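LPXTG cell wall surface protein (Streptococcus gordonii, PDB 4IGB) is a peptidoglycan-anchored surface protein of a streptococcus, whose two N-terminal domains crystallised here probably take part in adhesion. Local coordinates at residues F31-S42 and P89-V100; A201-F211 and Y273-F283. All blocks are in the same frame, centred on the assembly; numbering follows the deposited sequence.

Contact 1 of 2, residues F31-S42 and P89-V100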
loop_
_atom_site.group_PDB
_atom_site.type_symbol
_atom_site.label_atom_id
_atom_site.label_comp_id
_atom_site.label_asym_id
_atom_site.label_seq_id
_atom_site.Cartn_x
_atom_site.Cartn_y
_atom_site.Cartn_z
ATOM N N PHE B 31 8.036 1.993 0.435
ATOM C CA PHE B 31 8.616 1.745 1.745
ATOM C C PHE B 31 9.982 1.064 1.646
ATOM O O PHE B 31 10.309 0.429 0.642
ATOM C CB PHE B 31 7.665 0.900 2.595
ATOM C CG PHE B 31 6.447 1.646 3.067
ATOM C CD1 PHE B 31 6.576 2.791 3.837
ATOM C CD2 PHE B 31 5.176 1.200 2.739
ATOM C CE1 PHE B 31 5.454 3.483 4.275
ATOM C CE2 PHE B 31 4.058 1.862 3.184
ATOM C CZ PHE B 31 4.195 3.016 3.953
ATOM N N ASN B 32 10.761 1.177 2.712
ATOM C CA ASN B 32 12.056 0.516 2.794
ATOM C C ASN B 32 11.938 -0.919 3.291
ATOM O O ASN B 32 11.707 -1.165 4.477
ATOM C CB ASN B 32 12.994 1.311 3.707
ATOM C CG ASN B 32 13.283 2.687 3.168
ATOM O OD1 ASN B 32 13.578 2.834 1.988
ATOM N ND2 ASN B 32 13.185 3.714 4.022
ATOM N N LEU B 33 12.095 -1.866 2.378
ATOM C CA LEU B 33 12.089 -3.270 2.745
ATOM C C LEU B 33 13.353 -3.867 2.186
ATOM O O LEU B 33 13.570 -3.838 0.971
ATOM C CB LEU B 33 10.874 -3.993 2.158
ATOM C CG LEU B 33 9.517 -3.799 2.824
ATOM C CD1 LEU B 33 9.134 -2.345 2.815
ATOM C CD2 LEU B 33 8.474 -4.625 2.085
ATOM N N ASN B 34 14.204 -4.396 3.057
ATOM C CA ASN B 34 15.480 -4.901 2.592
ATOM C C ASN B 34 16.003 -5.996 3.500
ATOM O O ASN B 34 15.385 -6.294 4.536
ATOM C CB ASN B 34 16.483 -3.758 2.466
ATOM C CG ASN B 34 16.610 -2.961 3.744
ATOM O OD1 ASN B 34 17.121 -3.468 4.747
ATOM N ND2 ASN B 34 16.151 -1.704 3.719
ATOM N N ILE B 35 17.126 -6.597 3.111
ATOM C CA ILE B 35 17.699 -7.702 3.887
ATOM C C ILE B 35 18.181 -7.261 5.261
ATOM O O ILE B 35 18.489 -8.096 6.106
ATOM C CB ILE B 35 18.887 -8.393 3.176
ATOM C CG1 ILE B 35 20.037 -7.410 2.996
ATOM C CG2 ILE B 35 18.469 -8.986 1.827
ATOM C CD1 ILE B 35 21.345 -8.096 2.651
ATOM N N ASN B 36 18.266 -5.955 5.483
ATOM C CA ASN B 36 18.800 -5.455 6.740
ATOM C C ASN B 36 17.724 -5.124 7.762
ATOM O O ASN B 36 18.000 -5.047 8.956
ATOM C CB ASN B 36 19.694 -4.234 6.521
ATOM C CG ASN B 36 20.946 -4.564 5.745
ATOM O OD1 ASN B 36 21.260 -3.906 4.752
ATOM N ND2 ASN B 36 21.671 -5.585 6.187
ATOM N N ASN B 37 16.497 -4.901 7.311
ATOM C CA ASN B 37 15.447 -4.634 8.279
ATOM C C ASN B 37 14.414 -5.741 8.380
ATOM O O ASN B 37 13.450 -5.617 9.106
ATOM C CB ASN B 37 14.818 -3.243 8.107
ATOM C CG ASN B 37 13.971 -3.117 6.845
ATOM O OD1 ASN B 37 13.274 -2.121 6.657
ATOM N ND2 ASN B 37 14.012 -4.122 5.998
ATOM N N VAL B 38 14.655 -6.851 7.697
ATOM C CA VAL B 38 13.724 -7.971 7.753
ATOM C C VAL B 38 14.047 -8.889 8.927
ATOM O O VAL B 38 15.210 -9.058 9.294
ATOM C CB VAL B 38 13.738 -8.786 6.446
ATOM C CG1 VAL B 38 15.097 -9.455 6.253
ATOM C CG2 VAL B 38 12.644 -9.835 6.454
ATOM N N SER B 39 13.013 -9.450 9.537
ATOM C CA SER B 39 13.185 -10.517 10.520
ATOM C C SER B 39 12.168 -11.622 10.255
ATOM O O SER B 39 11.097 -11.378 9.701
ATOM C CB SER B 39 13.063 -9.979 11.949
ATOM O OG SER B 39 11.852 -9.267 12.132
ATOM N N VAL B 40 12.526 -12.848 10.602
ATOM C CA VAL B 40 11.624 -13.969 10.419
ATOM C C VAL B 40 10.887 -14.192 11.738
ATOM O O VAL B 40 11.502 -14.552 12.737
ATOM C CB VAL B 40 12.399 -15.245 10.012
ATOM C CG1 VAL B 40 11.475 -16.450 9.975
ATOM C CG2 VAL B 40 13.063 -15.050 8.650
ATOM N N LEU B 41 9.581 -13.945 11.740
ATOM C CA LEU B 41 8.752 -14.157 12.929
ATOM C C LEU B 41 8.526 -15.653 13.153
ATOM O O LEU B 41 8.513 -16.137 14.283
ATOM C CB LEU B 41 7.407 -13.436 12.777
ATOM C CG LEU B 41 7.441 -11.916 12.578
ATOM C CD1 LEU B 41 6.038 -11.298 12.739
ATOM C CD2 LEU B 41 8.411 -11.279 13.564
ATOM N N SER B 42 8.331 -16.386 12.068
ATOM C CA SER B 42 8.322 -17.837 12.151
ATOM C C SER B 42 8.538 -18.392 10.761
ATOM O O SER B 42 8.289 -17.709 9.770
ATOM C CB SER B 42 6.991 -18.343 12.710
ATOM O OG SER B 42 5.927 -18.071 11.805
ATOM N N PRO B 89 4.366 -21.294 5.522
ATOM C CA PRO B 89 5.787 -21.659 5.608
ATOM C C PRO B 89 6.658 -20.551 6.182
ATOM O O PRO B 89 7.758 -20.803 6.687
ATOM C CB PRO B 89 6.172 -21.924 4.143
ATOM C CG PRO B 89 5.130 -21.169 3.323
ATOM C CD PRO B 89 3.877 -21.216 4.132
ATOM N N LEU B 90 6.173 -19.323 6.108
ATOM C CA LEU B 90 7.031 -18.179 6.348
ATOM C C LEU B 90 6.231 -16.948 6.719
ATOM O O LEU B 90 5.312 -16.543 5.999
ATOM C CB LEU B 90 7.872 -17.876 5.102
ATOM C CG LEU B 90 8.916 -16.773 5.284
ATOM C CD1 LEU B 90 9.912 -17.180 6.364
ATOM C CD2 LEU B 90 9.649 -16.470 3.976
ATOM N N SER B 91 6.611 -16.348 7.838
ATOM C CA SER B 91 6.046 -15.091 8.305
ATOM C C SER B 91 7.173 -14.090 8.589
ATOM O O SER B 91 8.110 -14.394 9.340
ATOM C CB SER B 91 5.221 -15.334 9.576
ATOM O OG SER B 91 4.905 -14.105 10.198
ATOM N N LEU B 92 7.088 -12.899 7.998
ATOM C CA LEU B 92 8.172 -11.928 8.100
ATOM C C LEU B 92 7.735 -10.603 8.686
ATOM O O LEU B 92 6.595 -10.198 8.555
ATOM C CB LEU B 92 8.757 -11.633 6.710
ATOM C CG LEU B 92 9.275 -12.859 5.963
ATOM C CD1 LEU B 92 9.597 -12.485 4.532
ATOM C CD2 LEU B 92 10.500 -13.418 6.679
ATOM N N LYS B 93 8.689 -9.890 9.256
ATOM C CA LYS B 93 8.469 -8.511 9.620
ATOM C C LYS B 93 9.585 -7.648 9.027
ATOM O O LYS B 93 10.758 -8.020 9.090
ATOM C CB LYS B 93 8.430 -8.366 11.143
ATOM C CG LYS B 93 8.169 -6.960 11.610
ATOM C CD LYS B 93 8.279 -6.852 13.116
ATOM C CE LYS B 93 8.173 -5.386 13.561
ATOM N NZ LYS B 93 8.017 -5.301 15.046
ATOM N N PHE B 94 9.212 -6.519 8.426
ATOM C CA PHE B 94 10.179 -5.489 8.084
ATOM C C PHE B 94 9.977 -4.346 9.052
ATOM O O PHE B 94 8.929 -3.723 9.057
ATOM C CB PHE B 94 10.005 -5.008 6.640
ATOM C CG PHE B 94 10.229 -6.076 5.613
ATOM C CD1 PHE B 94 11.447 -6.186 4.961
ATOM C CD2 PHE B 94 9.213 -6.965 5.287
ATOM C CE1 PHE B 94 11.658 -7.185 4.008
ATOM C CE2 PHE B 94 9.415 -7.974 4.343
ATOM C CZ PHE B 94 10.641 -8.075 3.697
ATOM N N THR B 95 10.979 -4.084 9.886
ATOM C CA THR B 95 10.855 -3.078 10.934
ATOM C C THR B 95 11.349 -1.690 10.497
ATOM O O THR B 95 12.431 -1.556 9.935
ATOM C CB THR B 95 11.630 -3.494 12.215
ATOM O OG1 THR B 95 11.159 -4.763 12.677
ATOM C CG2 THR B 95 11.423 -2.464 13.322
ATOM N N ASN B 96 10.569 -0.660 10.810
ATOM C CA ASN B 96 10.926 0.712 10.479
ATOM C C ASN B 96 11.189 0.885 8.988
ATOM O O ASN B 96 12.318 1.141 8.574
ATOM C CB ASN B 96 12.147 1.172 11.281
ATOM C CG ASN B 96 12.383 2.654 11.151
ATOM O OD1 ASN B 96 11.499 3.385 10.698
ATOM N ND2 ASN B 96 13.572 3.111 11.537
ATOM N N ILE B 97 10.132 0.742 8.196
ATOM C CA ILE B 97 10.223 0.796 6.747
ATOM C C ILE B 97 10.053 2.225 6.284
ATOM O O ILE B 97 10.167 2.520 5.094
ATOM C CB ILE B 97 9.130 -0.073 6.083
ATOM C CG1 ILE B 97 7.746 0.544 6.286
ATOM C CG2 ILE B 97 9.179 -1.515 6.610
ATOM C CD1 ILE B 97 6.614 -0.361 5.792
ATOM N N GLY B 98 9.756 3.106 7.236
ATOM C CA GLY B 98 9.613 4.516 6.939
ATOM C C GLY B 98 8.961 5.235 8.101
ATOM O O GLY B 98 8.464 4.603 9.038
ATOM N N THR B 99 8.981 6.561 8.049
ATOM C CA THR B 99 8.265 7.382 9.012
ATOM C C THR B 99 7.169 8.155 8.302
ATOM O O THR B 99 7.424 8.843 7.306
ATOM C CB THR B 99 9.208 8.354 9.703
ATOM O OG1 THR B 99 10.273 7.611 10.305
ATOM C CG2 THR B 99 8.465 9.166 10.777
ATOM N N VAL B 100 5.946 8.033 8.804
ATOM C CA VAL B 100 4.790 8.635 8.157
ATOM C C VAL B 100 3.927 9.344 9.202
ATOM O O VAL B 100 3.535 8.736 10.207
ATOM C CB VAL B 100 3.927 7.564 7.456
ATOM C CG1 VAL B 100 2.708 8.191 6.834
ATOM C CG2 VAL B 100 4.734 6.797 6.407
HETATM O O HOH W 1 12.567 -6.821 11.325
#
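F94 is gripped between two branched side chains of residues 31-42: CG of L33 stands over one face of its ring, 3.9 Å from the centroid, and CG2 of V38 over the opposite face, 4.0 Å from the centroid. A flat ring suits this slot because both faces can take aliphatic C-H groups in CH-pi contact. Farther along, I97 lays its CD1 over the F31 ring, 3.8 Å from the centroid; CG1 of I97 stands between backbone N and carbonyl carbon (chi1 70°), so that the chain runs on to the ring while CG2 meets CD1 of L33. The N-H of N32 closes this apolar end, bonding to I97 O at 2.8 Å in the carbonyl plane, on a lone pair.

The other side of the pairing is looser and wetter. S39 and K93 form a hydrogen-bonded antiparallel pair, with S39 N 2.7 Å from K93 O, and a water links S39 OG, T95 OG1 and the carbonyls of N37 and K93; hydroxyls suit this side because they can bond the water. Beyond them the exposed L41 and S42 both face S91 in a classic beta bulge, L41 resting CD2 on CB of K93.

Strand 38-43 is the outermost strand of its antiparallel sheet, and strand 84-100 lies between it and strand 103-118. Strand 135-142 covers the apolar face: I141 touches V38 and F94, and F139 touches L92.

Contact 2 of 2, residues A201-F211 and Y273-F283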
loop_
_atom_site.group_PDB
_atom_site.type_symbol
_atom_site.label_atom_id
_atom_site.label_comp_id
_atom_site.label_asym_id
_atom_site.label_seq_id
_atom_site.Cartn_x
_atom_site.Cartn_y
_atom_site.Cartn_z
ATOM N N ALA B 201 5.239 -13.400 -18.334
ATOM C CA ALA B 201 5.835 -14.689 -18.669
ATOM C C ALA B 201 4.788 -15.701 -19.095
ATOM O O ALA B 201 3.739 -15.820 -18.471
ATOM C CB ALA B 201 6.665 -15.237 -17.507
ATOM N N ILE B 202 5.092 -16.423 -20.173
ATOM C CA ILE B 202 4.265 -17.512 -20.648
ATOM C C ILE B 202 5.197 -18.608 -21.147
ATOM O O ILE B 202 6.127 -18.332 -21.902
ATOM C CB ILE B 202 3.332 -17.039 -21.795
ATOM C CG1 ILE B 202 2.470 -15.861 -21.324
ATOM C CG2 ILE B 202 2.478 -18.191 -22.320
ATOM C CD1 ILE B 202 1.411 -15.416 -22.313
ATOM N N ASP B 203 4.975 -19.846 -20.718
ATOM C CA ASP B 203 5.856 -20.931 -21.146
ATOM C C ASP B 203 5.169 -21.854 -22.153
ATOM O O ASP B 203 4.034 -21.602 -22.560
ATOM C CB ASP B 203 6.420 -21.715 -19.948
ATOM C CG ASP B 203 5.359 -22.503 -19.186
ATOM O OD1 ASP B 203 4.215 -22.618 -19.679
ATOM O OD2 ASP B 203 5.683 -23.024 -18.086
ATOM N N ALA B 204 5.855 -22.921 -22.555
ATOM C CA ALA B 204 5.274 -23.880 -23.501
ATOM C C ALA B 204 4.299 -24.863 -22.846
ATOM O O ALA B 204 3.734 -25.716 -23.523
ATOM C CB ALA B 204 6.372 -24.635 -24.251
ATOM N N ASN B 205 4.104 -24.755 -21.532
ATOM C CA ASN B 205 3.090 -25.562 -20.857
ATOM C C ASN B 205 1.778 -24.792 -20.884
ATOM O O ASN B 205 0.781 -25.196 -20.276
ATOM C CB ASN B 205 3.484 -25.842 -19.407
ATOM C CG ASN B 205 4.911 -26.337 -19.270
ATOM O OD1 ASN B 205 5.247 -27.418 -19.757
ATOM N ND2 ASN B 205 5.759 -25.551 -18.610
ATOM N N ASN B 206 1.808 -23.676 -21.607
ATOM C CA ASN B 206 0.748 -22.670 -21.590
ATOM C C ASN B 206 0.357 -22.223 -20.184
ATOM O O ASN B 206 -0.790 -21.847 -19.930
ATOM C CB ASN B 206 -0.482 -23.129 -22.368
ATOM C CG ASN B 206 -1.259 -21.963 -22.957
ATOM O OD1 ASN B 206 -0.673 -20.969 -23.398
ATOM N ND2 ASN B 206 -2.584 -22.071 -22.951
ATOM N N LEU B 207 1.317 -22.278 -19.269
ATOM C CA LEU B 207 1.160 -21.622 -17.982
ATOM C C LEU B 207 1.407 -20.143 -18.203
ATOM O O LEU B 207 2.176 -19.762 -19.076
ATOM C CB LEU B 207 2.159 -22.169 -16.968
ATOM C CG LEU B 207 1.918 -23.618 -16.580
ATOM C CD1 LEU B 207 3.078 -24.150 -15.751
ATOM C CD2 LEU B 207 0.601 -23.714 -15.834
ATOM N N LYS B 208 0.767 -19.305 -17.409
ATOM C CA LYS B 208 0.912 -17.869 -17.576
ATOM C C LYS B 208 1.134 -17.208 -16.231
ATOM O O LYS B 208 0.449 -17.507 -15.259
ATOM C CB LYS B 208 -0.342 -17.297 -18.229
ATOM C CG LYS B 208 -0.693 -17.961 -19.562
ATOM C CD LYS B 208 -2.136 -17.698 -19.963
ATOM C CE LYS B 208 -2.443 -18.303 -21.338
ATOM N NZ LYS B 208 -3.900 -18.245 -21.666
ATOM N N GLU B 209 2.102 -16.311 -16.188
ATOM C CA GLU B 209 2.386 -15.544 -14.990
ATOM C C GLU B 209 1.151 -14.770 -14.551
ATOM O O GLU B 209 0.553 -14.036 -15.342
ATOM C CB GLU B 209 3.525 -14.572 -15.267
ATOM C CG GLU B 209 3.956 -13.789 -14.038
ATOM C CD GLU B 209 5.205 -12.975 -14.294
ATOM O OE1 GLU B 209 5.537 -12.746 -15.482
ATOM O OE2 GLU B 209 5.861 -12.583 -13.307
ATOM N N THR B 210 0.783 -14.932 -13.285
ATOM C CA THR B 210 -0.458 -14.379 -12.766
ATOM C C THR B 210 -0.264 -13.724 -11.402
ATOM O O THR B 210 0.331 -14.332 -10.498
ATOM C CB THR B 210 -1.494 -15.495 -12.591
ATOM O OG1 THR B 210 -1.665 -16.190 -13.827
ATOM C CG2 THR B 210 -2.833 -14.937 -12.115
ATOM N N PHE B 211 -0.754 -12.490 -11.265
ATOM C CA PHE B 211 -0.884 -11.814 -9.972
ATOM C C PHE B 211 -2.357 -11.786 -9.621
ATOM O O PHE B 211 -3.198 -11.507 -10.488
ATOM C CB PHE B 211 -0.395 -10.364 -10.072
ATOM C CG PHE B 211 -0.543 -9.572 -8.782
ATOM C CD1 PHE B 211 0.407 -9.679 -7.765
ATOM C CD2 PHE B 211 -1.610 -8.713 -8.598
ATOM C CE1 PHE B 211 0.275 -8.942 -6.577
ATOM C CE2 PHE B 211 -1.749 -7.974 -7.423
ATOM C CZ PHE B 211 -0.800 -8.090 -6.410
ATOM N N TYR B 273 0.461 -14.877 -6.261
ATOM C CA TYR B 273 1.260 -14.860 -7.468
ATOM C C TYR B 273 1.423 -16.291 -7.899
ATOM O O TYR B 273 1.709 -17.159 -7.068
ATOM C CB TYR B 273 2.640 -14.271 -7.186
ATOM C CG TYR B 273 3.588 -14.313 -8.379
ATOM C CD1 TYR B 273 3.535 -13.335 -9.370
ATOM C CD2 TYR B 273 4.541 -15.321 -8.504
ATOM C CE1 TYR B 273 4.397 -13.368 -10.464
ATOM C CE2 TYR B 273 5.417 -15.356 -9.590
ATOM C CZ TYR B 273 5.333 -14.382 -10.569
ATOM O OH TYR B 273 6.196 -14.411 -11.641
ATOM N N SER B 274 1.237 -16.562 -9.183
ATOM C CA SER B 274 1.565 -17.894 -9.685
ATOM C C SER B 274 2.501 -17.796 -10.881
ATOM O O SER B 274 2.418 -16.851 -11.672
ATOM C CB SER B 274 0.315 -18.729 -9.992
ATOM O OG SER B 274 -0.423 -18.208 -11.079
ATOM N N SER B 275 3.398 -18.768 -10.987
ATOM C CA SER B 275 4.491 -18.710 -11.954
ATOM C C SER B 275 4.254 -19.629 -13.131
ATOM O O SER B 275 3.301 -20.406 -13.162
ATOM C CB SER B 275 5.822 -19.113 -11.298
ATOM O OG SER B 275 5.867 -20.517 -11.051
ATOM N N THR B 276 5.150 -19.531 -14.101
ATOM C CA THR B 276 5.267 -20.530 -15.147
ATOM C C THR B 276 6.289 -21.546 -14.636
ATOM O O THR B 276 6.628 -21.556 -13.449
ATOM C CB THR B 276 5.788 -19.881 -16.422
ATOM O OG1 THR B 276 7.097 -19.359 -16.171
ATOM C CG2 THR B 276 4.882 -18.724 -16.820
ATOM N N GLU B 277 6.791 -22.393 -15.521
ATOM C CA GLU B 277 7.809 -23.360 -15.140
ATOM C C GLU B 277 9.040 -22.613 -14.660
ATOM O O GLU B 277 9.875 -23.177 -13.958
ATOM C CB GLU B 277 8.195 -24.242 -16.329
ATOM C CG GLU B 277 8.839 -23.449 -17.447
ATOM C CD GLU B 277 9.258 -24.303 -18.638
ATOM O OE1 GLU B 277 9.094 -25.541 -18.598
ATOM O OE2 GLU B 277 9.759 -23.713 -19.619
ATOM N N THR B 278 9.169 -21.349 -15.055
ATOM C CA THR B 278 10.276 -20.538 -14.558
ATOM C C THR B 278 10.077 -19.037 -14.749
ATOM O O THR B 278 10.382 -18.493 -15.805
ATOM C CB THR B 278 11.662 -20.980 -15.143
ATOM O OG1 THR B 278 12.700 -20.140 -14.615
ATOM C CG2 THR B 278 11.684 -20.905 -16.675
ATOM N N CYS B 279 9.571 -18.363 -13.720
ATOM C CA CYS B 279 9.511 -16.907 -13.746
ATOM C C CYS B 279 9.339 -16.370 -12.342
ATOM O O CYS B 279 9.056 -17.115 -11.411
ATOM C CB CYS B 279 8.384 -16.390 -14.650
ATOM S SG CYS B 279 6.698 -16.597 -13.995
ATOM N N SER B 280 9.539 -15.071 -12.191
ATOM C CA SER B 280 9.332 -14.438 -10.909
ATOM C C SER B 280 8.961 -12.988 -11.147
ATOM O O SER B 280 9.126 -12.467 -12.261
ATOM C CB SER B 280 10.593 -14.536 -10.054
ATOM O OG SER B 280 11.638 -13.765 -10.614
ATOM N N ALA B 281 8.442 -12.351 -10.106
ATOM C CA ALA B 281 8.094 -10.944 -10.176
ATOM C C ALA B 281 8.594 -10.224 -8.934
ATOM O O ALA B 281 8.826 -10.839 -7.887
ATOM C CB ALA B 281 6.577 -10.767 -10.320
ATOM N N VAL B 282 8.741 -8.915 -9.053
ATOM C CA VAL B 282 9.361 -8.120 -8.011
ATOM C C VAL B 282 8.323 -7.149 -7.480
ATOM O O VAL B 282 7.573 -6.543 -8.254
ATOM C CB VAL B 282 10.591 -7.348 -8.564
ATOM C CG1 VAL B 282 11.228 -6.501 -7.484
ATOM C CG2 VAL B 282 11.608 -8.314 -9.135
ATOM N N PHE B 283 8.282 -6.999 -6.162
ATOM C CA PHE B 283 7.270 -6.176 -5.524
ATOM C C PHE B 283 7.857 -5.250 -4.479
ATOM O O PHE B 283 8.767 -5.626 -3.738
ATOM C CB PHE B 283 6.239 -7.051 -4.816
ATOM C CG PHE B 283 5.606 -8.078 -5.699
ATOM C CD1 PHE B 283 4.448 -7.786 -6.398
ATOM C CD2 PHE B 283 6.163 -9.339 -5.817
ATOM C CE1 PHE B 283 3.854 -8.739 -7.218
ATOM C CE2 PHE B 283 5.584 -10.299 -6.621
ATOM C CZ PHE B 283 4.422 -10.002 -7.327
HETATM O O HOH W 2 0.733 -19.474 -13.252
#
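A201 packs its methyl closely on CB of C279, 3.5 Å from its own CB, and its carbonyl O lies near CG2 of T276. D203 then organises the turn. Its OD1 accepts the N-H groups of N205 and L207 from opposite faces of the carboxylate, the first making an Asx turn, while OD2 reaches across to the backbone N of E277 at 2.9 Å. With CG of D203 between the backbone N and carbonyl carbon (chi1 67°), one short acid can bond both its own turn and the loop at E277. N205 adds a weak bond from ND2 to E277 OE1, which may ease the nearness of the two acids. L207 lays its CB beside T276.

E209 is extended, its CG anti to the backbone N (chi1 -176°), and this carries the buried carboxylate to the edge of the Y273 ring. There OE2 takes a very short bond from Y273 OH, 2.5 Å, with carboxylate and ring planes 83° apart. OE1 turns back to A201 N through its anti lone pair and also holds D200 N. T210 pairs with S274 through two backbone bonds, T210 N to S274 O at 3.0 Å and S274 N to T210 O at 2.7 Å. At F211 the ring meets F283 rim to rim, CD1 3.6 Å from CE1 of F283, adding apolar bulk to the interior.

The arrangement is that of an antiparallel strand pair continued by two irregular loops that side chains, chiefly D203, tie together. E209 also gives it a second-shell link to the sodium site of D198, D200 and T248, because it holds the backbone N of the ligand D200.

How the contacts relate
Both contacts lie in the N-terminal domain. Their centres are 25 Å apart, and their nearest atoms, about 6 Å apart, do not touch. The eight-stranded antiparallel sheet joins them: strand 38-43 at its outer end pairs with 84-100, then strands 103-118 and 170-182 lead across to 268-274 and 210-214. A second antiparallel sheet also meets both, since it contains strands 135-142 and 280-287. Each contact joins segments far apart in sequence, and contact 1 closes before contact 2 opens, so pairings near one end of the large sheet and farther across it hold together one domain, while the N2 domain follows later in the chain.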